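Local coordinates for probable protein phosphatase 2C 1 (PDB 6AE9) that removes phosphate from phosphoserine and phosphothreonine residues of proteins, as a metal-dependent phosphatase of the PP2C family that acts on the photosystem II core, at residues G19-F23 and A34-S40. The protein carries 1 engineered substitution. Residues are numbered along the deposited sequence; the frame is centred on the assembly and turned at random.
With MG (magnesium ion), chain C; MN (manganese (II) ion), chain H; PO4 (phosphate ion), chain F.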
ATOM      1  N   GLY A  19      -9.444  19.774  19.158  1.00 21.82           N
ATOM      2  CA  GLY A  19      -9.494  18.382  18.780  1.00 23.83           C
ATOM      3  C   GLY A  19      -8.392  17.567  19.431  1.00 20.52           C
ATOM      4  O   GLY A  19      -7.655  18.031  20.309  1.00 20.86           O
ATOM      5  N   GLU A  20      -8.279  16.320  18.974  1.00 14.74           N
ATOM      6  CA  GLU A  20      -7.393  15.343  19.595  1.00 14.31           C
ATOM      7  C   GLU A  20      -6.353  14.775  18.636  1.00 14.64           C
ATOM      8  O   GLU A  20      -5.604  13.864  19.017  1.00 15.14           O
ATOM      9  CB  GLU A  20      -8.206  14.233  20.260  1.00 18.55           C
ATOM     10  CG  GLU A  20      -9.028  14.743  21.446  1.00 20.60           C
ATOM     11  CD  GLU A  20     -10.515  14.501  21.298  1.00 27.28           C
ATOM     12  OE1 GLU A  20     -10.907  13.543  20.600  1.00 29.28           O
ATOM     13  OE2 GLU A  20     -11.295  15.267  21.900  1.00 40.07           O
ATOM     14  N   ASP A  21      -6.298  15.276  17.407  1.00 12.39           N
ATOM     15  CA  ASP A  21      -5.167  15.023  16.524  1.00 13.30           C
ATOM     16  C   ASP A  21      -4.032  15.966  16.907  1.00 16.91           C
ATOM     17  O   ASP A  21      -4.259  17.094  17.354  1.00 18.79           O
ATOM     18  CB  ASP A  21      -5.537  15.348  15.071  1.00 14.14           C
ATOM     19  CG  ASP A  21      -6.336  14.244  14.358  1.00 15.06           C
ATOM     20  OD1 ASP A  21      -6.706  13.214  14.955  1.00 14.31           O
ATOM     21  OD2 ASP A  21      -6.590  14.434  13.143  1.00 13.76           O
ATOM     22  N   ALA A  22      -2.799  15.504  16.721  1.00 13.59           N
ATOM     23  CA  ALA A  22      -1.627  16.338  16.942  1.00 13.28           C
ATOM     24  C   ALA A  22      -0.603  16.035  15.859  1.00 13.00           C
ATOM     25  O   ALA A  22      -0.663  14.994  15.203  1.00 13.97           O
ATOM     26  CB  ALA A  22      -1.023  16.111  18.335  1.00 15.52           C
ATOM     27  N   PHE A  23       0.332  16.959  15.650  1.00 11.69           N
ATOM     28  CA  PHE A  23       1.336  16.734  14.622  1.00 12.75           C
ATOM     29  C   PHE A  23       2.613  17.492  14.955  1.00 16.40           C
ATOM     30  O   PHE A  23       2.640  18.373  15.816  1.00 16.20           O
ATOM     31  CB  PHE A  23       0.812  17.118  13.230  1.00 13.90           C
ATOM     32  CG  PHE A  23       0.747  18.603  13.001  1.00 15.59           C
ATOM     33  CD1 PHE A  23      -0.310  19.347  13.500  1.00 27.39           C
ATOM     34  CD2 PHE A  23       1.749  19.258  12.307  1.00 19.66           C
ATOM     35  CE1 PHE A  23      -0.368  20.720  13.305  1.00 26.16           C
ATOM     36  CE2 PHE A  23       1.693  20.633  12.106  1.00 24.84           C
ATOM     37  CZ  PHE A  23       0.631  21.361  12.605  1.00 27.42           C
ATOM     38  N   ALA A  34       5.327  14.032  11.673  1.00 11.72           N
ATOM     39  CA  ALA A  34       4.638  12.993  12.415  1.00 11.46           C
ATOM     40  C   ALA A  34       3.217  13.459  12.688  1.00 12.47           C
ATOM     41  O   ALA A  34       2.955  14.660  12.806  1.00 13.35           O
ATOM     42  CB  ALA A  34       5.356  12.694  13.732  1.00 12.29           C
ATOM     43  N   VAL A  35       2.301  12.494  12.763  1.00 11.77           N
ATOM     44  CA  VAL A  35       0.905  12.738  13.098  1.00 13.10           C
ATOM     45  C   VAL A  35       0.506  11.722  14.153  1.00 12.95           C
ATOM     46  O   VAL A  35       0.895  10.551  14.077  1.00 13.22           O
ATOM     47  CB  VAL A  35      -0.010  12.592  11.865  1.00 12.79           C
ATOM     48  CG1 VAL A  35      -1.463  12.853  12.235  1.00 15.39           C
ATOM     49  CG2 VAL A  35       0.420  13.529  10.749  1.00 14.85           C
ATOM     50  N   ALA A  36      -0.272  12.165  15.135  1.00 12.66           N
ATOM     51  CA  ALA A  36      -0.856  11.274  16.127  1.00 12.47           C
ATOM     52  C   ALA A  36      -2.328  11.608  16.299  1.00 14.08           C
ATOM     53  O   ALA A  36      -2.703  12.780  16.377  1.00 18.05           O
ATOM     54  CB  ALA A  36      -0.138  11.393  17.471  1.00 11.95           C
ATOM     55  N   ASP A  37      -3.155  10.577  16.345  1.00 11.46           N
ATOM     56  CA  ASP A  37      -4.605  10.724  16.455  1.00 12.07           C
ATOM     57  C   ASP A  37      -5.023  10.128  17.797  1.00 10.76           C
ATOM     58  O   ASP A  37      -5.076   8.905  17.951  1.00 11.88           O
ATOM     59  CB  ASP A  37      -5.281  10.000  15.292  1.00 12.37           C
ATOM     60  CG  ASP A  37      -6.800  10.054  15.356  1.00 11.94           C
ATOM     61  OD1 ASP A  37      -7.358  10.439  16.409  1.00 13.79           O
ATOM     62  OD2 ASP A  37      -7.440   9.668  14.358  1.00 12.55           O
ATOM     63  N   GLY A  38      -5.335  10.995  18.759  1.00 12.51           N
ATOM     64  CA  GLY A  38      -5.841  10.535  20.039  1.00 13.01           C
ATOM     65  C   GLY A  38      -7.155   9.801  19.868  1.00 14.72           C
ATOM     66  O   GLY A  38      -8.040  10.279  19.153  1.00 15.27           O
ATOM     67  N   VAL A  39      -7.290   8.638  20.497  1.00 13.70           N
ATOM     68  CA  VAL A  39      -8.415   7.742  20.227  1.00 15.30           C
ATOM     69  C   VAL A  39      -9.676   8.271  20.904  1.00 19.16           C
ATOM     70  O   VAL A  39      -9.703   8.477  22.124  1.00 17.42           O
ATOM     71  CB  VAL A  39      -8.104   6.309  20.680  1.00 15.96           C
ATOM     72  CG1 VAL A  39      -9.329   5.419  20.509  1.00 22.01           C
ATOM     73  CG2 VAL A  39      -6.918   5.746  19.894  1.00 16.24           C
ATOM     74  N   SER A  40     -10.719   8.498  20.107  1.00 18.48           N
ATOM     75  CA  SER A  40     -12.023   8.845  20.652  1.00 17.82           C
ATOM     76  C   SER A  40     -12.490   7.744  21.591  1.00 22.00           C
ATOM     77  O   SER A  40     -12.301   6.552  21.332  1.00 25.14           O
ATOM     78  CB  SER A  40     -13.041   8.997  19.519  1.00 20.90           C
ATOM     79  OG  SER A  40     -12.728  10.082  18.664  1.00 20.40           O
TER
HETATM   80 MG    MG C 401      -8.971  10.897  17.477  1.00 12.73          MG
HETATM   81 MN    MN H 406      -9.435  10.031  13.814  0.70 13.69          MN
HETATM   82  P   PO4 F 404     -10.690   9.139  16.123  1.00 14.32           P
HETATM   83  O1  PO4 F 404      -9.950   8.667  17.349  1.00 14.07           O
HETATM   84  O2  PO4 F 404     -10.333   8.298  14.922  1.00 15.68           O
HETATM   85  O3  PO4 F 404     -12.193   9.060  16.341  1.00 16.19           O
HETATM   86  O4  PO4 F 404     -10.285  10.565  15.822  1.00 14.09           O
HETATM   87  O   HOH W   1     -10.527  11.540  18.593  1.00 15.80           O
HETATM   88  O   HOH W   2      -8.310  12.751  17.030  1.00 14.34           O
HETATM   89  O   HOH W   3      -8.700  11.956  13.306  1.00 14.39           O
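Two antiparallel strands of a beta hairpin, 21-26 and 32-38, pair here in the central beta-sandwich of the PP2C fold; the C-terminal end of strand 32-38 supplies metal ligands, while Glu20 and Asp21 of the partner segment hold metal-bound waters. The axes of the segments 21-23 and 34-38 approach to 4.6 Å, their directions 163° apart. Ala22 and Ala36 form the hydrogen-bonded pair, Ala22 N to Ala36 O at 2.7 Å and Ala36 N to Ala22 O at 2.9 Å; Gly38 N reaches Glu20 O at 2.9 Å. A CB on Gly38 would clash with that carbonyl. The flanking non-hydrogen-bonded pairs, Asp21-Asp37 and Phe23-Val35, put their side chains on one face. There Asp37 bridges this magnesium and the manganese, OD1 binding magnesium at 2.0 Å and OD2 manganese at 2.1 Å, while Gly38 O binds magnesium at 2.0 Å. Asp21 acts from the second shell: its OD1 accepts hydrogen bonds from the magnesium-bound water 2 (2.7 Å) and the manganese-bound water 3 (2.9 Å), and its OD2 is held by Ser167 and Thr244. Water 1, also on magnesium, donates to Glu20 OE1 (2.9 Å) and Ser40 OG (2.6 Å); Glu20 is salt-bridged to Lys14. A phosphate, probably from the crystallisation liquor, takes hydrogen bonds from Ser40 N (O1, 2.9 Å) and Ser40 OG (O3, 2.6 Å); its position across these two metals is consistent with where product phosphate would lie. Asp168 and the engineered Asn241 complete the manganese site. Ala22, Ala34 and Ala36 pack on Met57 of helix 51-63, Phe23 meets strand 2-9 of the other sheet, and strand 89-97 pairs alongside 32-38.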